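ALDH21) (PDB 5MZ5) acts as an NADP(+)-dependent succinic semialdehyde dehydrogenase of the aldehyde dehydrogenase family, oxidising an aldehyde to the acid. Local coordinates at residues K168-I173 with V508-G513; K175-G180 with E503-V508. One frame throughout, in Å; residues are numbered along the deposited sequence.

Contact 1 (K168-I173 with V508-G513); sequences KGLQGI and VMRNVG
The far end of the antiparallel oligomerization arm brings Leu170 and Gln171 of strand 170-178 against Arg510 and Met509 of strand 502-510. Gln171 and Met509 form a hydrogen-bonded pair: Met509 N gives a straight bond to Gln171 O (2.8 Å, 169°), and Gln171 N a longer one to Met509 O (3.2 Å). Beyond them Asn511 N reaches Gly169 O at 2.9 Å. On the face of Leu170, its CD2 sits 3.7 Å above the plane of the Arg510 guanidinium, over its centre, while a water in that plane joins Arg510 NH1 to Lys168 O. Arg510 NH2 forms a salt bridge with Asp470 of the second subunit; an alanine in place of Arg510 would probably leave that aspartate without its charge mate and Lys168 O without its water bridge. On the other face Met509 SD touches Ile173 CD1 (3.6 Å). Gln171 CG, between its backbone N and carbonyl carbon (chi1 72°), lies 4.0 Å from Met509 SD. Gln171 OE1 is held by His158, and two waters tie NE2 to Met509 O and the Val512 backbone. Met509 packs on Phe455 of the third subunit. Paired strands meeting other subunits on both faces fit the oligomerization domain of tetrameric aldehyde dehydrogenases.

Contact 2 (K175-G180 with E503-V508); sequences KKFPIG and ETKVLV
Phe177 turns one ring face to CE and the ammonium of Lys505, which lies two residues on from Glu503, the partner of Phe177 in register. Lys505 CE stands 3.7 Å above the ring plane, displaced toward the rim and nearest CE1 and CD1, as a CH-pi contact. The charge follows as a cation-pi interaction, with Lys505 NZ 3.9 Å from the centroid of the Phe177 ring and 12° off its normal. A bend at chi3 (-56°) turns Lys505 CE over the ring, and Lys505 CB also meets Phe177 CE1 at 3.6 Å. The ammonium is gripped further by hydrogen bonds to Met461 O and Phe458 O of the second subunit, which with the ring would probably stabilise its positive charge.

The backbones pair antiparallel. Lys175 and Lys505 exchange two bonds, that from Lys175 N to Lys505 O being nearly straight (2.9 Å, 176°). Phe177 and Glu503 exchange two more, the shorter from Glu503 N to Phe177 O at 2.7 Å. Between these pairs Lys176 CA makes a CA-H...O contact with Glu503 O (3.3 Å). Past the end of the strand, Ile179 CG1 packs on Glu503 CG at 3.9 Å. The carboxylate of Glu503 forms a salt bridge with Arg491 of the second subunit, and Lys175 NZ one with Glu459 of the same neighbour. The paired strands and their charged partners across the interface fit the base of the oligomerization arm of the aldehyde dehydrogenase fold.

Contacts 1 and 2 are two parts of one strand pairing, their centres about 17 Å apart. Strand 170-178 runs from contact 1 into contact 2 and strand 502-510 runs back, so along the chain 168-173 comes first, then 175-180, 503-508 and 508-513. Val508 belongs to both, and a probable hydrogen bond from Leu507 N to Ile173 O bridges them. Strand 156-160 completes the antiparallel three-stranded sheet on the other edge of 170-178. Contact 2 lies nearer the body of the chain and contact 1 farther out. Residues 506-509 also pair in parallel with a strand of the second subunit, extending the sheet across that interface, while contact 1 also meets the third and fourth copies, consistent with an oligomerization role.

Contact 1 (K168-I173 with V508-G513)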
ATOM      1  N   LYS A 168       5.283 -24.631  -0.060  1.00 27.23           N
ATOM      2  CA  LYS A 168       4.883 -24.810   1.338  1.00 27.44           C
ATOM      3  C   LYS A 168       6.003 -24.375   2.317  1.00 31.07           C
ATOM      4  O   LYS A 168       7.171 -24.713   2.098  1.00 31.27           O
ATOM      5  CB  LYS A 168       4.516 -26.294   1.576  1.00 31.18           C
ATOM      6  CG  LYS A 168       4.050 -26.613   3.002  1.00 45.54           C
ATOM      7  CD  LYS A 168       3.903 -28.106   3.248  1.00 53.45           C
ATOM      8  CE  LYS A 168       3.498 -28.382   4.683  1.00 64.33           C
ATOM      9  NZ  LYS A 168       2.521 -29.503   4.802  1.00 77.11           N
ATOM     10  N   GLY A 169       5.613 -23.653   3.375  1.00 26.56           N
ATOM     11  CA  GLY A 169       6.496 -23.202   4.441  1.00 25.36           C
ATOM     12  C   GLY A 169       7.382 -22.025   4.088  1.00 28.31           C
ATOM     13  O   GLY A 169       8.328 -21.738   4.822  1.00 28.59           O
ATOM     14  N   LEU A 170       7.075 -21.311   2.994  1.00 22.89           N
ATOM     15  CA  LEU A 170       7.855 -20.145   2.593  1.00 20.22           C
ATOM     16  C   LEU A 170       7.120 -18.835   2.835  1.00 25.68           C
ATOM     17  O   LEU A 170       5.915 -18.727   2.614  1.00 24.72           O
ATOM     18  CB  LEU A 170       8.348 -20.240   1.128  1.00 19.38           C
ATOM     19  CG  LEU A 170       9.133 -21.515   0.735  1.00 23.29           C
ATOM     20  CD1 LEU A 170       9.349 -21.606  -0.788  1.00 22.07           C
ATOM     21  CD2 LEU A 170      10.483 -21.585   1.444  1.00 22.48           C
ATOM     22  N   GLN A 171       7.877 -17.834   3.310  1.00 23.52           N
ATOM     23  CA  GLN A 171       7.429 -16.460   3.537  1.00 22.36           C
ATOM     24  C   GLN A 171       8.621 -15.573   3.190  1.00 24.38           C
ATOM     25  O   GLN A 171       9.759 -16.045   3.132  1.00 23.69           O
ATOM     26  CB  GLN A 171       6.950 -16.246   4.998  1.00 23.26           C
ATOM     27  CG  GLN A 171       8.081 -16.235   6.025  1.00 29.19           C
ATOM     28  CD  GLN A 171       7.587 -16.209   7.439  1.00 41.39           C
ATOM     29  OE1 GLN A 171       7.035 -15.203   7.904  1.00 33.41           O
ATOM     30  NE2 GLN A 171       7.864 -17.283   8.177  1.00 30.08           N
ATOM     31  N   GLY A 172       8.355 -14.314   2.956  1.00 21.12           N
ATOM     32  CA  GLY A 172       9.401 -13.372   2.601  1.00 21.26           C
ATOM     33  C   GLY A 172       9.253 -12.024   3.245  1.00 27.49           C
ATOM     34  O   GLY A 172       8.139 -11.587   3.557  1.00 29.00           O
ATOM     35  N   ILE A 173      10.385 -11.379   3.486  1.00 25.20           N
ATOM     36  CA  ILE A 173      10.457 -10.002   3.968  1.00 24.98           C
ATOM     37  C   ILE A 173      11.139  -9.237   2.838  1.00 27.21           C
ATOM     38  O   ILE A 173      12.268  -9.557   2.474  1.00 23.50           O
ATOM     39  CB  ILE A 173      11.192  -9.829   5.328  1.00 28.84           C
ATOM     40  CG1 ILE A 173      10.426 -10.549   6.466  1.00 29.17           C
ATOM     41  CG2 ILE A 173      11.400  -8.313   5.638  1.00 30.44           C
ATOM     42  CD1 ILE A 173      11.267 -10.859   7.685  1.00 29.84           C
ATOM     43  N   VAL A 508      13.971 -14.693   1.733  1.00 24.16           N
ATOM     44  CA  VAL A 508      13.084 -15.836   1.520  1.00 23.67           C
ATOM     45  C   VAL A 508      13.366 -16.783   2.675  1.00 28.26           C
ATOM     46  O   VAL A 508      14.483 -17.238   2.843  1.00 27.92           O
ATOM     47  CB  VAL A 508      13.249 -16.506   0.118  1.00 25.91           C
ATOM     48  CG1 VAL A 508      12.341 -17.732  -0.022  1.00 24.89           C
ATOM     49  CG2 VAL A 508      13.003 -15.504  -1.014  1.00 24.64           C
ATOM     50  N   MET A 509      12.355 -17.024   3.497  1.00 27.20           N
ATOM     51  CA  MET A 509      12.468 -17.787   4.732  1.00 27.26           C
ATOM     52  C   MET A 509      11.733 -19.112   4.670  1.00 27.53           C
ATOM     53  O   MET A 509      10.508 -19.151   4.544  1.00 27.37           O
ATOM     54  CB  MET A 509      11.945 -16.931   5.907  1.00 29.86           C
ATOM     55  CG  MET A 509      12.480 -15.496   5.919  1.00 33.29           C
ATOM     56  SD  MET A 509      11.471 -14.405   6.965  1.00 38.04           S
ATOM     57  CE  MET A 509      12.099 -14.796   8.493  1.00 33.91           C
ATOM     58  N   ARG A 510      12.492 -20.196   4.796  1.00 22.02           N
ATOM     59  CA  ARG A 510      12.009 -21.571   4.776  1.00 21.85           C
ATOM     60  C   ARG A 510      11.791 -22.114   6.194  1.00 25.03           C
ATOM     61  O   ARG A 510      12.748 -22.298   6.950  1.00 25.83           O
ATOM     62  CB  ARG A 510      12.954 -22.443   3.934  1.00 23.27           C
ATOM     63  CG  ARG A 510      13.079 -23.924   4.329  1.00 34.15           C
ATOM     64  CD  ARG A 510      12.396 -24.892   3.406  1.00 41.47           C
ATOM     65  NE  ARG A 510      12.706 -24.695   1.986  1.00 39.74           N
ATOM     66  CZ  ARG A 510      11.851 -24.993   1.013  1.00 43.99           C
ATOM     67  NH1 ARG A 510      10.683 -25.544   1.298  1.00 34.85           N
ATOM     68  NH2 ARG A 510      12.160 -24.746  -0.249  1.00 32.92           N
ATOM     69  N   ASN A 511      10.514 -22.361   6.542  1.00 21.96           N
ATOM     70  CA  ASN A 511      10.065 -22.882   7.842  1.00 23.46           C
ATOM     71  C   ASN A 511      10.660 -22.132   9.051  1.00 28.58           C
ATOM     72  O   ASN A 511      11.066 -22.755  10.032  1.00 27.95           O
ATOM     73  CB  ASN A 511      10.307 -24.410   7.951  1.00 27.55           C
ATOM     74  CG  ASN A 511       9.567 -25.213   6.899  1.00 45.73           C
ATOM     75  OD1 ASN A 511       8.344 -25.094   6.726  1.00 40.46           O
ATOM     76  ND2 ASN A 511      10.291 -26.043   6.176  1.00 32.04           N
ATOM     77  N   VAL A 512      10.723 -20.798   8.969  1.00 26.78           N
ATOM     78  CA  VAL A 512      11.244 -19.990  10.079  1.00 26.97           C
ATOM     79  C   VAL A 512      10.119 -19.901  11.140  1.00 30.43           C
ATOM     80  O   VAL A 512       8.980 -19.554  10.825  1.00 29.26           O
ATOM     81  CB  VAL A 512      11.800 -18.619   9.608  1.00 30.44           C
ATOM     82  CG1 VAL A 512      12.105 -17.705  10.785  1.00 29.82           C
ATOM     83  CG2 VAL A 512      13.058 -18.810   8.752  1.00 30.57           C
ATOM     84  N   GLY A 513      10.442 -20.296  12.360  1.00 25.90           N
ATOM     85  CA  GLY A 513       9.473 -20.361  13.436  1.00 24.81           C
ATOM     86  C   GLY A 513       9.104 -21.793  13.741  1.00 30.96           C
ATOM     87  O   GLY A 513       8.205 -22.034  14.548  1.00 31.39           O
TER
HETATM   88  O   HOH W   1       8.329 -25.911  -0.024  1.00 30.40           O
HETATM   89  O   HOH W   2       9.035 -19.444   6.805  1.00 19.68           O
HETATM   90  O   HOH W   3       6.819 -17.914  10.748  1.00 35.28           O

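Contact 2 (K175-G180 with E503-V508)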
ATOM      1  N   LYS A 175      12.545  -5.673   1.654  1.00 27.51           N
ATOM      2  CA  LYS A 175      13.047  -4.424   2.212  1.00 27.43           C
ATOM      3  C   LYS A 175      13.821  -3.678   1.126  1.00 30.40           C
ATOM      4  O   LYS A 175      14.314  -4.289   0.185  1.00 30.04           O
ATOM      5  CB  LYS A 175      13.944  -4.755   3.429  1.00 30.76           C
ATOM      6  CG  LYS A 175      14.178  -3.644   4.415  1.00 44.83           C
ATOM      7  CD  LYS A 175      14.589  -4.224   5.752  1.00 54.91           C
ATOM      8  CE  LYS A 175      15.914  -3.697   6.235  1.00 61.37           C
ATOM      9  NZ  LYS A 175      16.187  -4.142   7.627  1.00 67.25           N
ATOM     10  N   LYS A 176      13.877  -2.349   1.234  1.00 26.75           N
ATOM     11  CA  LYS A 176      14.567  -1.480   0.281  1.00 24.36           C
ATOM     12  C   LYS A 176      15.854  -0.951   0.880  1.00 26.74           C
ATOM     13  O   LYS A 176      15.894  -0.598   2.059  1.00 25.75           O
ATOM     14  CB  LYS A 176      13.651  -0.347  -0.203  1.00 25.46           C
ATOM     15  CG  LYS A 176      12.539  -0.824  -1.119  1.00 37.65           C
ATOM     16  CD  LYS A 176      11.563   0.291  -1.401  1.00 55.45           C
ATOM     17  CE  LYS A 176      10.321  -0.188  -2.110  1.00 64.74           C
ATOM     18  NZ  LYS A 176      10.464  -0.076  -3.586  1.00 68.63           N
ATOM     19  N   PHE A 177      16.920  -0.935   0.076  1.00 22.59           N
ATOM     20  CA  PHE A 177      18.246  -0.516   0.514  1.00 22.20           C
ATOM     21  C   PHE A 177      18.794   0.618  -0.339  1.00 24.13           C
ATOM     22  O   PHE A 177      18.494   0.650  -1.530  1.00 23.09           O
ATOM     23  CB  PHE A 177      19.206  -1.728   0.442  1.00 24.03           C
ATOM     24  CG  PHE A 177      18.931  -2.796   1.472  1.00 25.20           C
ATOM     25  CD1 PHE A 177      17.910  -3.727   1.280  1.00 27.74           C
ATOM     26  CD2 PHE A 177      19.695  -2.878   2.632  1.00 27.00           C
ATOM     27  CE1 PHE A 177      17.632  -4.694   2.256  1.00 28.92           C
ATOM     28  CE2 PHE A 177      19.432  -3.858   3.596  1.00 30.67           C
ATOM     29  CZ  PHE A 177      18.418  -4.776   3.389  1.00 28.18           C
ATOM     30  N   PRO A 178      19.639   1.529   0.209  1.00 20.48           N
ATOM     31  CA  PRO A 178      20.246   2.562  -0.655  1.00 20.46           C
ATOM     32  C   PRO A 178      20.975   1.952  -1.862  1.00 23.73           C
ATOM     33  O   PRO A 178      21.694   0.964  -1.696  1.00 24.72           O
ATOM     34  CB  PRO A 178      21.234   3.286   0.280  1.00 21.64           C
ATOM     35  CG  PRO A 178      20.744   2.998   1.663  1.00 25.60           C
ATOM     36  CD  PRO A 178      20.122   1.638   1.607  1.00 21.21           C
ATOM     37  N   ILE A 179      20.752   2.497  -3.066  1.00 20.79           N
ATOM     38  CA  ILE A 179      21.397   2.017  -4.313  1.00 21.12           C
ATOM     39  C   ILE A 179      22.926   2.237  -4.268  1.00 26.23           C
ATOM     40  O   ILE A 179      23.671   1.463  -4.874  1.00 26.13           O
ATOM     41  CB  ILE A 179      20.745   2.642  -5.591  1.00 23.87           C
ATOM     42  CG1 ILE A 179      21.119   1.850  -6.886  1.00 23.83           C
ATOM     43  CG2 ILE A 179      21.039   4.174  -5.737  1.00 23.40           C
ATOM     44  CD1 ILE A 179      20.289   2.260  -8.135  1.00 25.41           C
ATOM     45  N   GLY A 180      23.362   3.256  -3.516  1.00 21.97           N
ATOM     46  CA  GLY A 180      24.771   3.613  -3.378  1.00 21.16           C
ATOM     47  C   GLY A 180      25.064   5.007  -3.876  1.00 23.61           C
ATOM     48  O   GLY A 180      24.130   5.793  -4.017  1.00 23.69           O
ATOM     49  N   GLU A 503      17.123  -0.084  -3.763  1.00 24.35           N
ATOM     50  CA  GLU A 503      17.175  -1.414  -4.366  1.00 22.88           C
ATOM     51  C   GLU A 503      16.344  -2.363  -3.529  1.00 25.31           C
ATOM     52  O   GLU A 503      16.396  -2.319  -2.302  1.00 24.56           O
ATOM     53  CB  GLU A 503      18.616  -1.931  -4.522  1.00 23.96           C
ATOM     54  CG  GLU A 503      19.293  -1.424  -5.791  1.00 29.58           C
ATOM     55  CD  GLU A 503      18.842  -2.037  -7.111  1.00 39.37           C
ATOM     56  OE1 GLU A 503      19.434  -1.673  -8.149  1.00 41.65           O
ATOM     57  OE2 GLU A 503      17.893  -2.854  -7.122  1.00 32.57           O
ATOM     58  N   THR A 504      15.573  -3.204  -4.193  1.00 22.20           N
ATOM     59  CA  THR A 504      14.741  -4.209  -3.540  1.00 23.09           C
ATOM     60  C   THR A 504      15.589  -5.436  -3.169  1.00 25.68           C
ATOM     61  O   THR A 504      16.363  -5.916  -3.993  1.00 26.42           O
ATOM     62  CB  THR A 504      13.565  -4.588  -4.461  1.00 23.66           C
ATOM     63  OG1 THR A 504      12.763  -3.425  -4.644  1.00 27.33           O
ATOM     64  CG2 THR A 504      12.694  -5.711  -3.876  1.00 22.39           C
ATOM     65  N   LYS A 505      15.419  -5.938  -1.937  1.00 20.42           N
ATOM     66  CA  LYS A 505      16.060  -7.173  -1.472  1.00 18.87           C
ATOM     67  C   LYS A 505      15.013  -7.985  -0.742  1.00 21.14           C
ATOM     68  O   LYS A 505      14.300  -7.458   0.108  1.00 19.55           O
ATOM     69  CB  LYS A 505      17.273  -6.912  -0.566  1.00 19.18           C
ATOM     70  CG  LYS A 505      18.177  -8.140  -0.351  1.00 21.55           C
ATOM     71  CD  LYS A 505      19.281  -7.902   0.697  1.00 22.06           C
ATOM     72  CE  LYS A 505      20.178  -6.697   0.398  1.00 16.54           C
ATOM     73  NZ  LYS A 505      21.289  -6.543   1.385  1.00 22.70           N
ATOM     74  N   VAL A 506      14.912  -9.274  -1.077  1.00 18.66           N
ATOM     75  CA  VAL A 506      13.962 -10.173  -0.389  1.00 18.68           C
ATOM     76  C   VAL A 506      14.713 -11.201   0.475  1.00 24.65           C
ATOM     77  O   VAL A 506      15.725 -11.743   0.054  1.00 24.77           O
ATOM     78  CB  VAL A 506      12.932 -10.827  -1.364  1.00 21.47           C
ATOM     79  CG1 VAL A 506      13.625 -11.663  -2.468  1.00 20.90           C
ATOM     80  CG2 VAL A 506      11.868 -11.657  -0.610  1.00 21.24           C
ATOM     81  N   LEU A 507      14.203 -11.456   1.675  1.00 22.08           N
ATOM     82  CA  LEU A 507      14.677 -12.507   2.565  1.00 22.57           C
ATOM     83  C   LEU A 507      13.624 -13.612   2.436  1.00 26.44           C
ATOM     84  O   LEU A 507      12.486 -13.436   2.880  1.00 24.84           O
ATOM     85  CB  LEU A 507      14.797 -12.017   4.040  1.00 21.91           C
ATOM     86  CG  LEU A 507      15.335 -13.037   5.041  1.00 25.71           C
ATOM     87  CD1 LEU A 507      16.805 -13.436   4.718  1.00 24.12           C
ATOM     88  CD2 LEU A 507      15.185 -12.523   6.493  1.00 26.63           C
ATOM     89  N   VAL A 508      13.971 -14.693   1.733  1.00 24.16           N
ATOM     90  CA  VAL A 508      13.084 -15.836   1.520  1.00 23.67           C
ATOM     91  C   VAL A 508      13.366 -16.783   2.675  1.00 28.26           C
ATOM     92  O   VAL A 508      14.483 -17.238   2.843  1.00 27.92           O
ATOM     93  CB  VAL A 508      13.249 -16.506   0.118  1.00 25.91           C
ATOM     94  CG1 VAL A 508      12.341 -17.732  -0.022  1.00 24.89           C
ATOM     95  CG2 VAL A 508      13.003 -15.504  -1.014  1.00 24.64           C
TER